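Local atomic coordinates of uncharacterized protein GEBA250068378 (Sulfurospirillum deleyianum, PDB entry 3NKG), a protein that is of unknown function but belongs to the DUF5625 family, whose two packed antiparallel sheets are consistent with a relationship to galactose-binding-like domains. Residues W30-I35 and F165-N170; E21-I26 and K144-I149; I102-I107 and K114-N119. All coordinates share one frame; numbering follows the deposited sequence.

Contact 1: residues W30-I35 and F165-N170; sequences WSYHLI and FTIYIN
In Tyr168, CG sits between the backbone N and the carbonyl carbon (chi1 72°), on the same face of the sheet as His33; in Asn170, CG lies anti to its own N (chi1 169°), which brings it 3.4 Å from His33 NE2. His33 and Tyr168 form a hydrogen-bonded antiparallel pair, with His33 CB over the tyrosine face, 4.0 Å from the ring centroid, in a CH-pi contact. Asn170 CB in turn lies over one face of the imidazole, 3.8 Å from its centroid. Both ends of the asparagine amide are used: ND2 donates to Ser31 OG at 2.9 Å, while OD1 takes the backbone N of Arg172. Asn170 O lies at the edge of the Trp30 indole, near its plane, and takes NE1 at 3.0 Å through a bent bond (131°). His33 ND1 is tied to Thr137 on the next strand. On the other face of the sheet, Leu34 and Ile167 run side by side, CD2 to CG1 3.6 Å, meeting the second sheet. These strands thus join a face where Asn170 ND2 and OD1 and His33 ND1 each have a hydrogen-bond partner to a buried apolar face of aliphatic chains and aromatic rings held by dispersion.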
loop_
_atom_site.group_PDB
_atom_site.type_symbol
_atom_site.label_atom_id
_atom_site.label_comp_id
_atom_site.label_asym_id
_atom_site.label_seq_id
_atom_site.Cartn_x
_atom_site.Cartn_y
_atom_site.Cartn_z
ATOM N N TRP A 30 3.962 12.227 -15.408
ATOM C CA TRP A 30 3.219 11.028 -15.785
ATOM C C TRP A 30 2.306 10.609 -14.624
ATOM O O TRP A 30 2.133 11.362 -13.648
ATOM C CB TRP A 30 4.206 9.910 -16.114
ATOM C CG TRP A 30 3.683 8.890 -17.054
ATOM C CD1 TRP A 30 3.271 7.627 -16.746
ATOM C CD2 TRP A 30 3.511 9.038 -18.469
ATOM N NE1 TRP A 30 2.855 6.978 -17.882
ATOM C CE2 TRP A 30 2.989 7.819 -18.948
ATOM C CE3 TRP A 30 3.759 10.082 -19.371
ATOM C CZ2 TRP A 30 2.709 7.614 -20.306
ATOM C CZ3 TRP A 30 3.474 9.874 -20.717
ATOM C CH2 TRP A 30 2.951 8.649 -21.169
ATOM N N SER A 31 1.712 9.422 -14.716
ATOM C CA SER A 31 0.924 8.928 -13.597
ATOM C C SER A 31 1.780 7.932 -12.830
ATOM O O SER A 31 2.656 7.268 -13.424
ATOM C CB SER A 31 -0.399 8.281 -14.045
ATOM O OG SER A 31 -0.189 7.180 -14.914
ATOM N N TYR A 32 1.527 7.855 -11.524
ATOM C CA TYR A 32 2.329 7.052 -10.604
ATOM C C TYR A 32 1.463 6.259 -9.676
ATOM O O TYR A 32 0.522 6.780 -9.087
ATOM C CB TYR A 32 3.226 7.932 -9.730
ATOM C CG TYR A 32 4.318 8.577 -10.514
ATOM C CD1 TYR A 32 4.072 9.716 -11.271
ATOM C CD2 TYR A 32 5.594 8.023 -10.539
ATOM C CE1 TYR A 32 5.096 10.308 -12.029
ATOM C CE2 TYR A 32 6.602 8.598 -11.271
ATOM C CZ TYR A 32 6.352 9.740 -12.025
ATOM O OH TYR A 32 7.378 10.307 -12.755
ATOM N N HIS A 33 1.822 5.000 -9.498
ATOM C CA HIS A 33 1.156 4.175 -8.513
ATOM C C HIS A 33 1.738 4.428 -7.134
ATOM O O HIS A 33 2.965 4.525 -6.982
ATOM C CB HIS A 33 1.348 2.694 -8.847
ATOM C CG HIS A 33 0.764 2.293 -10.158
ATOM N ND1 HIS A 33 -0.515 2.647 -10.538
ATOM C CD2 HIS A 33 1.281 1.570 -11.180
ATOM C CE1 HIS A 33 -0.760 2.161 -11.743
ATOM N NE2 HIS A 33 0.316 1.509 -12.158
ATOM N N LEU A 34 0.851 4.493 -6.140
ATOM C CA LEU A 34 1.223 4.540 -4.732
ATOM C C LEU A 34 0.763 3.230 -4.108
ATOM O O LEU A 34 -0.407 2.881 -4.213
ATOM C CB LEU A 34 0.512 5.686 -4.020
ATOM C CG LEU A 34 0.622 7.081 -4.621
ATOM C CD1 LEU A 34 0.138 8.098 -3.612
ATOM C CD2 LEU A 34 2.054 7.378 -5.013
ATOM N N ILE A 35 1.676 2.498 -3.472
ATOM C CA ILE A 35 1.330 1.163 -2.973
ATOM C C ILE A 35 2.030 0.892 -1.663
ATOM O O ILE A 35 2.965 1.609 -1.282
ATOM C CB ILE A 35 1.774 0.046 -3.961
ATOM C CG1 ILE A 35 3.287 -0.121 -3.919
ATOM C CG2 ILE A 35 1.295 0.339 -5.415
ATOM C CD1 ILE A 35 3.832 -1.155 -4.880
ATOM N N PHE A 165 6.044 2.129 1.944
ATOM C CA PHE A 165 5.241 2.948 1.042
ATOM C C PHE A 165 6.079 3.203 -0.211
ATOM O O PHE A 165 7.212 3.693 -0.130
ATOM C CB PHE A 165 4.844 4.258 1.709
ATOM C CG PHE A 165 4.143 5.215 0.799
ATOM C CD1 PHE A 165 2.770 5.128 0.603
ATOM C CD2 PHE A 165 4.838 6.215 0.165
ATOM C CE1 PHE A 165 2.115 6.016 -0.237
ATOM C CE2 PHE A 165 4.179 7.115 -0.685
ATOM C CZ PHE A 165 2.825 7.005 -0.885
ATOM N N THR A 166 5.526 2.867 -1.372
ATOM C CA THR A 166 6.293 2.932 -2.617
ATOM C C THR A 166 5.592 3.716 -3.736
ATOM O O THR A 166 4.390 3.559 -3.961
ATOM C CB THR A 166 6.666 1.527 -3.085
ATOM O OG1 THR A 166 7.611 0.980 -2.168
ATOM C CG2 THR A 166 7.302 1.552 -4.471
ATOM N N ILE A 167 6.357 4.572 -4.415
ATOM C CA ILE A 167 5.874 5.304 -5.590
ATOM C C ILE A 167 6.615 4.793 -6.806
ATOM O O ILE A 167 7.858 4.829 -6.861
ATOM C CB ILE A 167 6.131 6.823 -5.450
ATOM C CG1 ILE A 167 5.575 7.335 -4.128
ATOM C CG2 ILE A 167 5.502 7.627 -6.619
ATOM C CD1 ILE A 167 6.278 8.549 -3.599
ATOM N N TYR A 168 5.880 4.283 -7.784
ATOM C CA TYR A 168 6.535 3.934 -9.039
ATOM C C TYR A 168 5.692 4.323 -10.258
ATOM O O TYR A 168 4.467 4.462 -10.179
ATOM C CB TYR A 168 6.965 2.456 -9.065
ATOM C CG TYR A 168 5.823 1.474 -9.208
ATOM C CD1 TYR A 168 5.566 0.857 -10.421
ATOM C CD2 TYR A 168 5.007 1.163 -8.132
ATOM C CE1 TYR A 168 4.512 -0.049 -10.564
ATOM C CE2 TYR A 168 3.949 0.271 -8.267
ATOM C CZ TYR A 168 3.711 -0.336 -9.485
ATOM O OH TYR A 168 2.660 -1.226 -9.627
ATOM N N ILE A 169 6.359 4.507 -11.391
ATOM C CA ILE A 169 5.700 5.080 -12.552
ATOM C C ILE A 169 4.717 4.065 -13.111
ATOM O O ILE A 169 4.988 2.869 -13.086
ATOM C CB ILE A 169 6.730 5.517 -13.621
ATOM C CG1 ILE A 169 6.148 6.616 -14.515
ATOM C CG2 ILE A 169 7.208 4.318 -14.420
ATOM C CD1 ILE A 169 7.141 7.216 -15.481
ATOM N N ASN A 170 3.555 4.537 -13.557
ATOM C CA ASN A 170 2.556 3.669 -14.175
ATOM C C ASN A 170 2.869 3.457 -15.665
ATOM O O ASN A 170 2.681 4.360 -16.468
ATOM C CB ASN A 170 1.176 4.295 -14.009
ATOM C CG ASN A 170 0.107 3.611 -14.851
ATOM O OD1 ASN A 170 0.219 2.429 -15.194
ATOM N ND2 ASN A 170 -0.949 4.361 -15.180
#

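Contact 2: residues E21-I26 and K144-I149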
loop_
_atom_site.group_PDB
_atom_site.type_symbol
_atom_site.label_atom_id
_atom_site.label_comp_id
_atom_site.label_asym_id
_atom_site.label_seq_id
_atom_site.Cartn_x
_atom_site.Cartn_y
_atom_site.Cartn_z
ATOM N N GLU A 21 7.743 11.514 6.739
ATOM C CA GLU A 21 7.714 12.604 5.774
ATOM C C GLU A 21 8.990 12.565 4.927
ATOM O O GLU A 21 10.090 12.557 5.469
ATOM C CB GLU A 21 7.599 13.928 6.536
ATOM C CG GLU A 21 7.211 15.129 5.729
ATOM C CD GLU A 21 6.874 16.326 6.615
ATOM O OE1 GLU A 21 5.859 16.264 7.345
ATOM O OE2 GLU A 21 7.616 17.332 6.575
ATOM N N LYS A 22 8.860 12.499 3.608
ATOM C CA LYS A 22 10.052 12.579 2.763
ATOM C C LYS A 22 9.877 13.453 1.525
ATOM O O LYS A 22 8.780 13.558 0.972
ATOM C CB LYS A 22 10.557 11.188 2.380
ATOM C CG LYS A 22 11.204 10.467 3.549
ATOM C CD LYS A 22 11.425 8.989 3.273
ATOM C CE LYS A 22 11.774 8.250 4.562
ATOM N NZ LYS A 22 12.044 6.800 4.340
ATOM N N GLU A 23 10.964 14.098 1.112
ATOM C CA GLU A 23 10.965 14.839 -0.130
ATOM C C GLU A 23 11.090 13.846 -1.271
ATOM O O GLU A 23 11.822 12.868 -1.198
ATOM C CB GLU A 23 12.104 15.853 -0.187
ATOM C CG GLU A 23 12.142 16.617 -1.497
ATOM C CD GLU A 23 13.213 17.703 -1.516
ATOM O OE1 GLU A 23 13.521 18.270 -0.436
ATOM O OE2 GLU A 23 13.747 17.984 -2.614
ATOM N N VAL A 24 10.356 14.119 -2.330
ATOM C CA VAL A 24 10.228 13.201 -3.413
ATOM C C VAL A 24 10.384 13.980 -4.704
ATOM O O VAL A 24 9.705 14.991 -4.916
ATOM C CB VAL A 24 8.821 12.558 -3.387
ATOM C CG1 VAL A 24 8.519 11.907 -4.729
ATOM C CG2 VAL A 24 8.720 11.579 -2.223
ATOM N N LYS A 25 11.263 13.492 -5.572
ATOM C CA LYS A 25 11.506 14.142 -6.842
ATOM C C LYS A 25 10.877 13.353 -7.972
ATOM O O LYS A 25 11.216 12.199 -8.190
ATOM C CB LYS A 25 13.009 14.324 -7.070
ATOM C CG LYS A 25 13.358 15.142 -8.314
ATOM C CD LYS A 25 14.820 15.585 -8.294
ATOM C CE LYS A 25 15.192 16.406 -9.522
ATOM N NZ LYS A 25 16.628 16.847 -9.483
ATOM N N ILE A 26 9.946 13.982 -8.679
ATOM C CA ILE A 26 9.350 13.410 -9.877
ATOM C C ILE A 26 10.100 13.905 -11.126
ATOM O O ILE A 26 10.108 15.112 -11.411
ATOM C CB ILE A 26 7.860 13.791 -9.984
ATOM C CG1 ILE A 26 7.101 13.368 -8.709
ATOM C CG2 ILE A 26 7.242 13.194 -11.236
ATOM C CD1 ILE A 26 7.061 11.842 -8.446
ATOM N N LYS A 144 9.360 18.759 -7.501
ATOM C CA LYS A 144 9.729 18.320 -6.170
ATOM C C LYS A 144 8.515 18.391 -5.264
ATOM O O LYS A 144 7.742 19.348 -5.340
ATOM C CB LYS A 144 10.828 19.218 -5.602
ATOM C CG LYS A 144 11.980 18.455 -4.951
ATOM C CD LYS A 144 13.340 18.806 -5.576
ATOM C CE LYS A 144 13.842 20.188 -5.146
ATOM N NZ LYS A 144 15.178 20.526 -5.748
ATOM N N TYR A 145 8.369 17.388 -4.396
ATOM C CA TYR A 145 7.200 17.268 -3.525
ATOM C C TYR A 145 7.592 16.814 -2.115
ATOM O O TYR A 145 8.623 16.156 -1.924
ATOM C CB TYR A 145 6.205 16.245 -4.115
ATOM C CG TYR A 145 5.732 16.600 -5.503
ATOM C CD1 TYR A 145 6.452 16.191 -6.633
ATOM C CD2 TYR A 145 4.575 17.353 -5.692
ATOM C CE1 TYR A 145 6.021 16.508 -7.903
ATOM C CE2 TYR A 145 4.139 17.685 -6.959
ATOM C CZ TYR A 145 4.868 17.260 -8.064
ATOM O OH TYR A 145 4.455 17.605 -9.326
ATOM N N ILE A 146 6.773 17.172 -1.133
ATOM C CA ILE A 146 6.863 16.563 0.186
ATOM C C ILE A 146 5.689 15.606 0.365
ATOM O O ILE A 146 4.521 16.015 0.314
ATOM C CB ILE A 146 6.826 17.615 1.294
ATOM C CG1 ILE A 146 7.971 18.632 1.083
ATOM C CG2 ILE A 146 6.875 16.954 2.678
ATOM C CD1 ILE A 146 9.290 17.979 0.873
ATOM N N PHE A 147 6.003 14.329 0.574
ATOM C CA PHE A 147 4.990 13.347 0.893
ATOM C C PHE A 147 4.989 13.096 2.391
ATOM O O PHE A 147 6.015 12.805 2.989
ATOM C CB PHE A 147 5.292 12.045 0.171
ATOM C CG PHE A 147 4.811 11.999 -1.251
ATOM C CD1 PHE A 147 5.395 12.801 -2.228
ATOM C CD2 PHE A 147 3.779 11.134 -1.618
ATOM C CE1 PHE A 147 4.954 12.755 -3.554
ATOM C CE2 PHE A 147 3.334 11.074 -2.924
ATOM C CZ PHE A 147 3.924 11.884 -3.904
ATOM N N ARG A 148 3.826 13.209 3.001
ATOM C CA ARG A 148 3.685 12.842 4.395
ATOM C C ARG A 148 2.717 11.665 4.447
ATOM O O ARG A 148 1.628 11.724 3.880
ATOM C CB ARG A 148 3.151 14.027 5.186
ATOM C CG ARG A 148 2.950 13.759 6.649
ATOM C CD ARG A 148 2.294 14.963 7.297
ATOM N NE ARG A 148 1.683 14.601 8.565
ATOM C CZ ARG A 148 2.051 15.086 9.743
ATOM N NH1 ARG A 148 1.415 14.690 10.844
ATOM N NH2 ARG A 148 3.043 15.972 9.820
ATOM N N ILE A 149 3.133 10.588 5.104
ATOM C CA ILE A 149 2.331 9.371 5.159
ATOM C C ILE A 149 2.099 9.010 6.620
ATOM O O ILE A 149 3.051 8.852 7.379
ATOM C CB ILE A 149 2.995 8.174 4.437
ATOM C CG1 ILE A 149 3.308 8.516 2.980
ATOM C CG2 ILE A 149 2.049 6.923 4.506
ATOM C CD1 ILE A 149 4.727 9.030 2.740
#
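Val24 sets its CG2 methyl 3.5 Å from Phe147 CD1, with CG1 3.8 Å from CE1, meeting the ring obliquely. Both residues point into the sandwich, where a compact branched side chain and a flat ring fill space without any polar group to satisfy. The ring continues across to Phe165 and Ile167 of the opposing sheet and to Ile104 in the neighbouring strand. An alanine at Phe147 would probably leave Val24 without its ring partner and open a gap between the two sheets. Next along this face, Ile26 crosses Tyr145 at about a right angle, CG1 to CE1 3.4 Å, and the tyrosine hydroxyl finds its partner in Asp141 O. The hydrogen-bonded pairs belong to this face: Lys22 with Phe147 and Val24 with Tyr145, each in both directions, as in a regular antiparallel sheet with 18-26 as an edge strand.

The outward face has a different character. Glu21 CG is anti to its backbone N (chi1 -165°), which brings it 3.6 Å from Ile146 CG2, while Ile146 CD1 lies 3.7 Å from Glu23 CB. Beyond, Glu21 OE1 and Arg148 NH2 make only a long salt bridge of 3.8 Å, their planar groups turned 43° apart. Glu23 OE2 stays 4.3 Å from Lys144 NZ, beyond salt-bridge range, and lies nearer the methylenes of that bent lysine. Binding between the strands therefore rests mainly on backbone bonds and apolar contacts, with the outer charges probably adding a looser attraction.

Contact 3: residues I102-I107 and K114-N119; sequences ITIHQI and KLIADN. With ACY (acetic acid), chain F.
Ile104 O takes two backbone donors from successive residues, Ile116 N at 2.8 Å and Ala117 N at 3.3 Å, so that two residues of one strand stand opposite a single residue of the other. The extra residue is accommodated at Ile116, where psi falls to -16° instead of the extended value of a strand. Its CG1 sits between the backbone N and the carbonyl carbon (chi1 62°), which places it 3.4 Å from Ile104 O. Ala117 CB lies 4.4 Å from Ile104 CB on the same face, its small methyl probably leaving room beside the larger chain.

This is a classic beta bulge, set in the hairpin of strands 98-107 and 113-123, the second of which forms an edge of its sheet. The register slips by one there: Thr103 pairs with Asp118 before the bulge, but His105 pairs with Leu115 after it. On the face of those four residues, Leu115 CD1 lies over the His105 imidazole, 3.9 Å from its centroid and offset toward the rim, and also touches Thr103 CG2 at 3.6 Å. Thr103 and Asp118 lie side by side; OG1 donates to OD1 at 2.9 Å, coming from above the carboxylate plane, 55° out of it. At the far end, the long, charged Lys114 leads away from the hairpin, and its NZ donates to the O atom of an acetic acid molecule, probably from the crystallisation liquor, at 2.6 Å.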
loop_
_atom_site.group_PDB
_atom_site.type_symbol
_atom_site.label_atom_id
_atom_site.label_comp_id
_atom_site.label_asym_id
_atom_site.label_seq_id
_atom_site.Cartn_x
_atom_site.Cartn_y
_atom_site.Cartn_z
ATOM N N ILE A 102 -2.521 10.310 3.273
ATOM C CA ILE A 102 -1.447 10.863 2.460
ATOM C C ILE A 102 -1.635 12.350 2.217
ATOM O O ILE A 102 -2.665 12.786 1.693
ATOM C CB ILE A 102 -1.339 10.148 1.098
ATOM C CG1 ILE A 102 -1.048 8.666 1.310
ATOM C CG2 ILE A 102 -0.226 10.767 0.224
ATOM C CD1 ILE A 102 -1.179 7.853 0.051
ATOM N N THR A 103 -0.627 13.122 2.603
ATOM C CA THR A 103 -0.596 14.561 2.359
ATOM C C THR A 103 0.554 14.904 1.426
ATOM O O THR A 103 1.675 14.470 1.648
ATOM C CB THR A 103 -0.430 15.331 3.682
ATOM O OG1 THR A 103 -1.443 14.895 4.598
ATOM C CG2 THR A 103 -0.585 16.818 3.459
ATOM N N ILE A 104 0.277 15.669 0.374
ATOM C CA ILE A 104 1.315 16.042 -0.578
ATOM C C ILE A 104 1.410 17.559 -0.766
ATOM O O ILE A 104 0.423 18.206 -1.131
ATOM C CB ILE A 104 1.101 15.404 -1.969
ATOM C CG1 ILE A 104 0.939 13.888 -1.857
ATOM C CG2 ILE A 104 2.275 15.711 -2.902
ATOM C CD1 ILE A 104 0.660 13.227 -3.193
ATOM N N HIS A 105 2.606 18.100 -0.522
ATOM C CA HIS A 105 2.938 19.482 -0.880
ATOM C C HIS A 105 3.889 19.552 -2.067
ATOM O O HIS A 105 4.847 18.783 -2.158
ATOM C CB HIS A 105 3.598 20.203 0.279
ATOM C CG HIS A 105 2.662 20.516 1.402
ATOM N ND1 HIS A 105 2.278 19.571 2.328
ATOM C CD2 HIS A 105 2.045 21.666 1.749
ATOM C CE1 HIS A 105 1.459 20.131 3.201
ATOM N NE2 HIS A 105 1.301 21.404 2.873
ATOM N N GLN A 106 3.636 20.490 -2.975
ATOM C CA GLN A 106 4.609 20.741 -4.036
ATOM C C GLN A 106 5.539 21.831 -3.537
ATOM O O GLN A 106 5.094 22.790 -2.914
ATOM C CB GLN A 106 3.912 21.155 -5.330
ATOM C CG GLN A 106 4.842 21.609 -6.456
ATOM C CD GLN A 106 4.158 21.583 -7.830
ATOM O OE1 GLN A 106 2.986 21.947 -7.970
ATOM N NE2 GLN A 106 4.897 21.151 -8.845
ATOM N N ILE A 107 6.832 21.677 -3.796
ATOM C CA ILE A 107 7.795 22.724 -3.480
ATOM C C ILE A 107 7.850 23.719 -4.649
ATOM O O ILE A 107 8.176 23.333 -5.764
ATOM C CB ILE A 107 9.179 22.131 -3.253
ATOM C CG1 ILE A 107 9.108 21.050 -2.157
ATOM C CG2 ILE A 107 10.163 23.247 -2.891
ATOM C CD1 ILE A 107 10.459 20.545 -1.718
ATOM N N LYS A 114 3.113 24.346 -1.517
ATOM C CA LYS A 114 1.703 24.421 -1.872
ATOM C C LYS A 114 1.075 23.064 -1.551
ATOM O O LYS A 114 1.544 22.045 -2.047
ATOM C CB LYS A 114 1.579 24.693 -3.373
ATOM C CG LYS A 114 0.174 24.590 -3.917
ATOM C CD LYS A 114 -0.755 25.598 -3.275
ATOM C CE LYS A 114 -2.116 25.593 -3.982
ATOM N NZ LYS A 114 -3.118 26.452 -3.297
ATOM N N LEU A 115 0.034 23.045 -0.724
ATOM C CA LEU A 115 -0.688 21.789 -0.436
ATOM C C LEU A 115 -1.455 21.399 -1.686
ATOM O O LEU A 115 -2.287 22.155 -2.151
ATOM C CB LEU A 115 -1.675 21.991 0.715
ATOM C CG LEU A 115 -2.599 20.836 1.109
ATOM C CD1 LEU A 115 -1.784 19.625 1.616
ATOM C CD2 LEU A 115 -3.580 21.332 2.189
ATOM N N ILE A 116 -1.182 20.246 -2.270
ATOM C CA ILE A 116 -2.007 19.871 -3.409
ATOM C C ILE A 116 -2.921 18.651 -3.182
ATOM O O ILE A 116 -3.840 18.423 -3.966
ATOM C CB ILE A 116 -1.180 19.647 -4.667
ATOM C CG1 ILE A 116 -0.219 18.507 -4.442
ATOM C CG2 ILE A 116 -0.438 20.950 -5.066
ATOM C CD1 ILE A 116 0.563 18.133 -5.709
ATOM N N ALA A 117 -2.663 17.866 -2.140
ATOM C CA ALA A 117 -3.559 16.755 -1.805
ATOM C C ALA A 117 -3.483 16.431 -0.321
ATOM O O ALA A 117 -2.407 16.461 0.261
ATOM C CB ALA A 117 -3.235 15.499 -2.640
ATOM N N ASP A 118 -4.630 16.115 0.279
ATOM C CA ASP A 118 -4.676 15.621 1.663
ATOM C C ASP A 118 -5.820 14.613 1.715
ATOM O O ASP A 118 -6.996 15.002 1.731
ATOM C CB ASP A 118 -4.927 16.786 2.623
ATOM C CG ASP A 118 -4.835 16.379 4.090
ATOM O OD1 ASP A 118 -4.289 15.291 4.385
ATOM O OD2 ASP A 118 -5.299 17.163 4.950
ATOM N N ASN A 119 -5.481 13.327 1.658
ATOM C CA ASN A 119 -6.483 12.278 1.444
ATOM C C ASN A 119 -6.351 11.116 2.434
ATOM O O ASN A 119 -5.252 10.625 2.691
ATOM C CB ASN A 119 -6.353 11.739 0.012
ATOM C CG ASN A 119 -6.788 12.766 -1.040
ATOM O OD1 ASN A 119 -7.979 12.989 -1.257
ATOM N ND2 ASN A 119 -5.826 13.382 -1.685
HETATM C C ACY F . -4.132 27.389 -0.021
HETATM O O ACY F . -3.664 27.808 -1.112
HETATM O OXT ACY F . -4.440 26.191 0.216
HETATM C CH3 ACY F . -4.331 28.384 1.088
#

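Overall arrangement
From the N terminus the chain lays down 21-26, then 30-35, in different sheets. After the two helices it forms the hairpin of contact 3, whose short loop lies wholly within the longer loops of the other two contacts. Strand 143-151 then returns to close contact 2, and strand 163-169 closes contact 1, so these two loops cross. Each four-stranded sheet is thereby completed by a late strand inserted between earlier ones. Contacts 2 and 3 share one sheet, where backbone bonds of Ile146 and Arg148 join 144-149 to 102-107. Contact 1 lies in the other, meeting them through Ile167, Phe165 and Leu34 in the sandwich interior.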